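Local coordinates for protein Non-sulfated chondroitin lyase E66 (Autographa californica nucleopolyhedrovirus, PDB 3VSN) that cleaves non-sulfated chondroitin as a viral envelope lyase essential for oral infectivity, and may thereby digest the chondroitin sulfate barrier of the host midgut, at residues A282-G287 against T314-V319; G337-V342 against S444-Y449. All blocks are in the same frame, centred on the assembly; numbering follows the deposited sequence.

Interaction 1. Residues A282-G287 against T314-V319; sequences AIENVG and TYPLAV
Tyr315 reaches across to Ile283 and Gly287 with the outer half of its ring, while Pro316, next in the chain, lies against the end of Glu284. The closest ring contact is to backbone: Tyr315 CE2 stands 3.3 Å from Gly287 C, at an oblique slant to the ring. With no side chain on Gly287, the phenol oxygen can also come near, Tyr315 OH lying 3.7 Å from Gly287 CA. A methyl, Ile283 CG2, also approaches the hydroxyl end, 3.3 Å from Tyr315 OH. It is this branch that sits anti to the backbone N of Ile283, whereas CG1 (chi1 -58°) lies beside that nitrogen and leads away from the tyrosine. Ile283 O lies at the ring edge, near its plane.

Glu284 stretches out beyond CG (chi2 180°) and crosses Pro316 at about a right angle, bringing OE2 to 3.5 Å from Pro316 CD. Glu284 OE2 also accepts from a water 2.8 Å away, and that water donates to Thr314 O at 2.7 Å, a bridge that ties the carboxylate to the backbone opposite.

These contacts lie where the helical part of this alpha/alpha toroid and beta-sandwich lyase gives way to strands: helix 276-284 is followed by a long irregular connection, and 314-317 leads into strand 318-322. The turn beside the ring is held by Ile283 O, which accepts from both Val286 N and Gly287 N, the latter at 2.8 Å.

Further out, the hydroxyl of Tyr315 is hydrogen-bonded to Ile309 O, and Glu284 OE1 forms a salt bridge with Arg281, three residues earlier in the helix. The Ile283 side chain lies about 10 Å from that of Tyr254, the catalytic proton donor.

Interaction 2. Residues G337-V342 against S444-Y449; sequences GSVVGV and SCTLFY
Val339 and Phe448 meet obliquely, methyl to ring: Val339 CG2 is 3.7 Å from Phe448 CZ. The torsions of both explain the meeting. In Val339 (chi1 176°), CG1 is anti to the backbone N and CG2 lies beside that nitrogen; CG2 is the branch that touches. Phe448 CG is anti to its carbonyl carbon (chi1 -66°), which carries the far end of the ring across the gap to the peptide between Gly337 and Ser338. There Ser338 N is 3.5 Å from Phe448 CZ, also obliquely, and Gly337 O lies over one ring face. Gly337 has no side chain, so Phe448 CE1 can settle 3.9 Å from Gly337 CA.

The methyl of Thr446 plays a double part. Thr446 CG2 touches Val339 CG2 at 4.0 Å and stands 4.3 Å above the plane of the Phe448 ring, toward its rim, over the face opposite to Gly337 O. The hydroxyl, Thr446 OG1, is hydrogen-bonded to Gln455 OE1, which satisfies this buried polar atom.

Segments 337-340 and 444-449 run nearly antiparallel, at 155°, with axes 8.7 Å apart at closest, the spacing of two beta-sheets packed face to face through inward-pointing side chains. Strand 335-340 belongs to a four-stranded sheet facing the seven-stranded sheet of 440-449; Phe448 also touches Leu328 and Lys330 of strand 327-331 and Met453 of strand 452-461.

Interactions 1 and 2 come in series along the chain, the first closing before the second opens. Their centres are 15 Å apart and their nearest atoms about 5 Å, so they do not touch. What joins them is the four-stranded antiparallel sheet of 318-322, 327-331, 335-340 and 367-370: interaction 1 approaches it from helix 276-284 through the loop that leads into 318-322, one of its two edge strands, and interaction 2 leaves it from strand 335-340 toward the seven-stranded sheet. The small sheet thus lies between the helical part of the lyase and the larger beta-sheet, where interaction 2 is away from the annotated sites.

Interaction 1. Residues A282-G287 against T314-V319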
ATOM      1  N   ALA A 282       3.633   9.675  -1.736  1.00 14.32           N
ATOM      2  CA  ALA A 282       2.664   8.600  -1.978  1.00 14.28           C
ATOM      3  C   ALA A 282       3.078   7.288  -1.313  1.00 14.12           C
ATOM      4  O   ALA A 282       2.236   6.565  -0.775  1.00 14.03           O
ATOM      5  CB  ALA A 282       2.457   8.391  -3.470  1.00 14.25           C
ATOM      6  N   ILE A 283       4.374   6.988  -1.355  1.00 13.85           N
ATOM      7  CA  ILE A 283       4.902   5.773  -0.737  1.00 13.79           C
ATOM      8  C   ILE A 283       4.935   5.917   0.789  1.00 13.72           C
ATOM      9  O   ILE A 283       4.548   4.992   1.507  1.00 13.47           O
ATOM     10  CB  ILE A 283       6.284   5.380  -1.319  1.00 13.82           C
ATOM     11  CG1 ILE A 283       6.203   5.164  -2.848  1.00 13.81           C
ATOM     12  CG2 ILE A 283       6.856   4.152  -0.615  1.00 13.71           C
ATOM     13  CD1 ILE A 283       5.217   4.110  -3.323  1.00 13.87           C
ATOM     14  N   GLU A 284       5.378   7.080   1.278  1.00 13.56           N
ATOM     15  CA  GLU A 284       5.339   7.373   2.717  1.00 13.69           C
ATOM     16  C   GLU A 284       3.927   7.220   3.272  1.00 13.46           C
ATOM     17  O   GLU A 284       3.734   6.719   4.383  1.00 13.25           O
ATOM     18  CB  GLU A 284       5.829   8.794   3.003  1.00 14.09           C
ATOM     19  CG  GLU A 284       7.309   9.013   2.758  1.00 14.55           C
ATOM     20  CD  GLU A 284       7.754  10.435   3.049  1.00 15.11           C
ATOM     21  OE1 GLU A 284       6.892  11.322   3.249  1.00 15.47           O
ATOM     22  OE2 GLU A 284       8.980  10.661   3.080  1.00 15.51           O
ATOM     23  N   ASN A 285       2.944   7.648   2.484  1.00 13.22           N
ATOM     24  CA  ASN A 285       1.547   7.645   2.915  1.00 13.35           C
ATOM     25  C   ASN A 285       0.942   6.264   3.176  1.00 13.37           C
ATOM     26  O   ASN A 285      -0.070   6.164   3.871  1.00 13.18           O
ATOM     27  CB  ASN A 285       0.668   8.432   1.934  1.00 13.24           C
ATOM     28  CG  ASN A 285       0.735   9.930   2.158  1.00 13.34           C
ATOM     29  OD1 ASN A 285       1.264  10.395   3.168  1.00 13.67           O
ATOM     30  ND2 ASN A 285       0.194  10.699   1.213  1.00 13.20           N
ATOM     31  N   VAL A 286       1.547   5.206   2.630  1.00 13.27           N
ATOM     32  CA  VAL A 286       0.970   3.853   2.768  1.00 13.45           C
ATOM     33  C   VAL A 286       1.951   2.742   3.173  1.00 13.52           C
ATOM     34  O   VAL A 286       1.534   1.723   3.721  1.00 13.50           O
ATOM     35  CB  VAL A 286       0.190   3.403   1.497  1.00 13.47           C
ATOM     36  CG1 VAL A 286      -0.893   4.408   1.120  1.00 13.53           C
ATOM     37  CG2 VAL A 286       1.133   3.146   0.322  1.00 13.50           C
ATOM     38  N   GLY A 287       3.241   2.936   2.910  1.00 13.57           N
ATOM     39  CA  GLY A 287       4.217   1.862   3.086  1.00 13.60           C
ATOM     40  C   GLY A 287       4.949   1.850   4.413  1.00 13.58           C
ATOM     41  O   GLY A 287       4.690   2.677   5.287  1.00 13.43           O
ATOM     42  N   THR A 314      13.664   5.689   1.861  1.00 15.41           N
ATOM     43  CA  THR A 314      13.973   5.689   3.285  1.00 15.30           C
ATOM     44  C   THR A 314      12.789   6.345   3.985  1.00 14.92           C
ATOM     45  O   THR A 314      12.461   7.503   3.708  1.00 14.96           O
ATOM     46  CB  THR A 314      15.274   6.453   3.602  1.00 15.60           C
ATOM     47  OG1 THR A 314      16.377   5.796   2.969  1.00 16.02           O
ATOM     48  CG2 THR A 314      15.526   6.501   5.114  1.00 15.53           C
ATOM     49  N   TYR A 315      12.150   5.597   4.880  1.00 14.28           N
ATOM     50  CA  TYR A 315      10.917   6.039   5.529  1.00 14.01           C
ATOM     51  C   TYR A 315      11.202   6.841   6.798  1.00 13.87           C
ATOM     52  O   TYR A 315      11.984   6.394   7.639  1.00 14.11           O
ATOM     53  CB  TYR A 315      10.066   4.827   5.911  1.00 13.66           C
ATOM     54  CG  TYR A 315       9.435   4.073   4.761  1.00 13.54           C
ATOM     55  CD1 TYR A 315      10.152   3.104   4.051  1.00 13.36           C
ATOM     56  CD2 TYR A 315       8.104   4.299   4.409  1.00 13.33           C
ATOM     57  CE1 TYR A 315       9.565   2.398   3.011  1.00 13.12           C
ATOM     58  CE2 TYR A 315       7.510   3.602   3.368  1.00 13.14           C
ATOM     59  CZ  TYR A 315       8.241   2.653   2.674  1.00 13.19           C
ATOM     60  OH  TYR A 315       7.644   1.953   1.650  1.00 12.98           O
ATOM     61  N   PRO A 316      10.556   8.015   6.951  1.00 13.50           N
ATOM     62  CA  PRO A 316      10.673   8.762   8.202  1.00 13.32           C
ATOM     63  C   PRO A 316       9.750   8.195   9.281  1.00 13.26           C
ATOM     64  O   PRO A 316       8.763   7.527   8.964  1.00 13.14           O
ATOM     65  CB  PRO A 316      10.216  10.167   7.808  1.00 13.35           C
ATOM     66  CG  PRO A 316       9.241   9.945   6.703  1.00 13.39           C
ATOM     67  CD  PRO A 316       9.723   8.725   5.960  1.00 13.56           C
ATOM     68  N   LEU A 317      10.083   8.447  10.543  1.00 13.21           N
ATOM     69  CA  LEU A 317       9.183   8.157  11.649  1.00 13.07           C
ATOM     70  C   LEU A 317       8.226   9.336  11.717  1.00 12.94           C
ATOM     71  O   LEU A 317       8.631  10.448  12.055  1.00 13.18           O
ATOM     72  CB  LEU A 317       9.962   8.014  12.963  1.00 13.28           C
ATOM     73  CG  LEU A 317      11.116   7.000  13.018  1.00 13.58           C
ATOM     74  CD1 LEU A 317      12.063   7.318  14.169  1.00 13.59           C
ATOM     75  CD2 LEU A 317      10.605   5.568  13.111  1.00 13.47           C
ATOM     76  N   ALA A 318       6.963   9.104  11.366  1.00 12.56           N
ATOM     77  CA  ALA A 318       6.025  10.203  11.172  1.00 12.35           C
ATOM     78  C   ALA A 318       4.577   9.757  11.131  1.00 12.25           C
ATOM     79  O   ALA A 318       4.276   8.576  10.932  1.00 12.30           O
ATOM     80  CB  ALA A 318       6.360  10.958   9.888  1.00 12.41           C
ATOM     81  N   VAL A 319       3.685  10.728  11.308  1.00 12.00           N
ATOM     82  CA  VAL A 319       2.263  10.540  11.058  1.00 11.86           C
ATOM     83  C   VAL A 319       1.934  11.265   9.749  1.00 11.92           C
ATOM     84  O   VAL A 319       2.254  12.442   9.591  1.00 12.00           O
ATOM     85  CB  VAL A 319       1.410  11.083  12.222  1.00 11.84           C
ATOM     86  CG1 VAL A 319      -0.070  10.812  11.987  1.00 11.81           C
ATOM     87  CG2 VAL A 319       1.862  10.467  13.544  1.00 11.89           C
TER
HETATM   88  O   HOH W   1      11.322   9.431   2.181  1.00 17.25           O

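Interaction 2. Residues G337-V342 against S444-Y449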
ATOM      1  N   GLY A 337       0.797   1.593  11.614  1.00 11.63           N
ATOM      2  CA  GLY A 337      -0.663   1.583  11.693  1.00 11.84           C
ATOM      3  C   GLY A 337      -1.245   2.426  10.579  1.00 12.05           C
ATOM      4  O   GLY A 337      -0.648   3.429  10.188  1.00 12.08           O
ATOM      5  N   SER A 338      -2.405   2.032  10.063  1.00 12.36           N
ATOM      6  CA  SER A 338      -3.054   2.807   9.003  1.00 12.52           C
ATOM      7  C   SER A 338      -4.554   2.571   8.950  1.00 12.60           C
ATOM      8  O   SER A 338      -5.027   1.469   9.234  1.00 12.87           O
ATOM      9  CB  SER A 338      -2.428   2.474   7.643  1.00 12.83           C
ATOM     10  OG  SER A 338      -2.892   3.356   6.632  1.00 13.23           O
ATOM     11  N   VAL A 339      -5.300   3.618   8.599  1.00 12.28           N
ATOM     12  CA  VAL A 339      -6.730   3.496   8.330  1.00 12.06           C
ATOM     13  C   VAL A 339      -7.038   4.090   6.960  1.00 12.05           C
ATOM     14  O   VAL A 339      -6.655   5.229   6.667  1.00 11.74           O
ATOM     15  CB  VAL A 339      -7.609   4.205   9.392  1.00 11.88           C
ATOM     16  CG1 VAL A 339      -9.084   4.123   9.011  1.00 11.72           C
ATOM     17  CG2 VAL A 339      -7.397   3.605  10.774  1.00 11.88           C
ATOM     18  N   VAL A 340      -7.714   3.307   6.124  1.00 11.98           N
ATOM     19  CA  VAL A 340      -8.316   3.845   4.905  1.00 12.15           C
ATOM     20  C   VAL A 340      -9.724   4.318   5.252  1.00 12.28           C
ATOM     21  O   VAL A 340     -10.558   3.530   5.707  1.00 12.55           O
ATOM     22  CB  VAL A 340      -8.349   2.804   3.762  1.00 12.29           C
ATOM     23  CG1 VAL A 340      -9.113   3.338   2.555  1.00 12.05           C
ATOM     24  CG2 VAL A 340      -6.931   2.398   3.367  1.00 12.24           C
ATOM     25  N   GLY A 341      -9.970   5.612   5.057  1.00 12.38           N
ATOM     26  CA  GLY A 341     -11.271   6.209   5.322  1.00 12.45           C
ATOM     27  C   GLY A 341     -12.223   5.984   4.163  1.00 12.54           C
ATOM     28  O   GLY A 341     -11.978   5.141   3.292  1.00 12.69           O
ATOM     29  N   VAL A 342     -13.317   6.735   4.158  1.00 12.60           N
ATOM     30  CA  VAL A 342     -14.362   6.569   3.156  1.00 12.88           C
ATOM     31  C   VAL A 342     -14.787   7.945   2.643  1.00 13.05           C
ATOM     32  O   VAL A 342     -15.058   8.856   3.433  1.00 13.02           O
ATOM     33  CB  VAL A 342     -15.582   5.802   3.740  1.00 12.88           C
ATOM     34  CG1 VAL A 342     -16.595   5.466   2.657  1.00 12.90           C
ATOM     35  CG2 VAL A 342     -15.147   4.520   4.440  1.00 12.75           C
ATOM     36  N   SER A 444     -16.968   5.955  12.948  1.00 11.33           N
ATOM     37  CA  SER A 444     -15.736   5.301  13.378  1.00 11.27           C
ATOM     38  C   SER A 444     -14.726   6.342  13.835  1.00 11.18           C
ATOM     39  O   SER A 444     -14.428   7.284  13.099  1.00 10.98           O
ATOM     40  CB  SER A 444     -15.154   4.458  12.237  1.00 11.28           C
ATOM     41  OG  SER A 444     -13.880   3.933  12.575  1.00 11.43           O
ATOM     42  N   CYS A 445     -14.210   6.159  15.051  1.00 11.07           N
ATOM     43  CA  CYS A 445     -13.224   7.057  15.640  1.00 11.11           C
ATOM     44  C   CYS A 445     -11.952   6.268  15.913  1.00 10.96           C
ATOM     45  O   CYS A 445     -11.968   5.335  16.713  1.00 10.89           O
ATOM     46  CB  CYS A 445     -13.742   7.621  16.967  1.00 11.25           C
ATOM     47  SG  CYS A 445     -15.336   8.468  16.901  1.00 11.80           S
ATOM     48  N   THR A 446     -10.855   6.632  15.257  1.00 10.89           N
ATOM     49  CA  THR A 446      -9.575   5.965  15.503  1.00 10.83           C
ATOM     50  C   THR A 446      -8.520   6.982  15.914  1.00 10.90           C
ATOM     51  O   THR A 446      -8.436   8.052  15.325  1.00 10.90           O
ATOM     52  CB  THR A 446      -9.075   5.201  14.259  1.00 10.90           C
ATOM     53  OG1 THR A 446     -10.171   4.539  13.620  1.00 10.94           O
ATOM     54  CG2 THR A 446      -8.010   4.173  14.638  1.00 11.04           C
ATOM     55  N   LEU A 447      -7.726   6.644  16.928  1.00 10.78           N
ATOM     56  CA  LEU A 447      -6.593   7.474  17.317  1.00 10.92           C
ATOM     57  C   LEU A 447      -5.319   6.639  17.410  1.00 11.06           C
ATOM     58  O   LEU A 447      -5.274   5.657  18.157  1.00 11.05           O
ATOM     59  CB  LEU A 447      -6.874   8.187  18.651  1.00 10.80           C
ATOM     60  CG  LEU A 447      -5.751   9.046  19.244  1.00 10.81           C
ATOM     61  CD1 LEU A 447      -5.524  10.311  18.424  1.00 10.68           C
ATOM     62  CD2 LEU A 447      -6.059   9.392  20.694  1.00 10.86           C
ATOM     63  N   PHE A 448      -4.299   7.029  16.646  1.00 11.24           N
ATOM     64  CA  PHE A 448      -2.964   6.427  16.748  1.00 11.43           C
ATOM     65  C   PHE A 448      -2.076   7.321  17.612  1.00 11.43           C
ATOM     66  O   PHE A 448      -2.100   8.548  17.472  1.00 11.32           O
ATOM     67  CB  PHE A 448      -2.304   6.264  15.367  1.00 11.80           C
ATOM     68  CG  PHE A 448      -2.985   5.272  14.457  1.00 12.25           C
ATOM     69  CD1 PHE A 448      -2.939   3.907  14.722  1.00 12.30           C
ATOM     70  CD2 PHE A 448      -3.635   5.704  13.304  1.00 12.62           C
ATOM     71  CE1 PHE A 448      -3.556   2.996  13.873  1.00 12.60           C
ATOM     72  CE2 PHE A 448      -4.252   4.798  12.447  1.00 12.82           C
ATOM     73  CZ  PHE A 448      -4.216   3.441  12.736  1.00 12.87           C
ATOM     74  N   TYR A 449      -1.286   6.703  18.486  1.00 11.35           N
ATOM     75  CA  TYR A 449      -0.351   7.419  19.361  1.00 11.58           C
ATOM     76  C   TYR A 449       0.808   6.482  19.726  1.00 11.59           C
ATOM     77  O   TYR A 449       0.796   5.312  19.347  1.00 11.53           O
ATOM     78  CB  TYR A 449      -1.081   7.895  20.629  1.00 11.76           C
ATOM     79  CG  TYR A 449      -1.694   6.755  21.412  1.00 11.88           C
ATOM     80  CD1 TYR A 449      -2.979   6.286  21.117  1.00 12.02           C
ATOM     81  CD2 TYR A 449      -0.977   6.117  22.425  1.00 12.00           C
ATOM     82  CE1 TYR A 449      -3.531   5.221  21.818  1.00 11.99           C
ATOM     83  CE2 TYR A 449      -1.521   5.052  23.128  1.00 12.07           C
ATOM     84  CZ  TYR A 449      -2.796   4.615  22.827  1.00 12.05           C
ATOM     85  OH  TYR A 449      -3.335   3.565  23.537  1.00 12.54           O
TER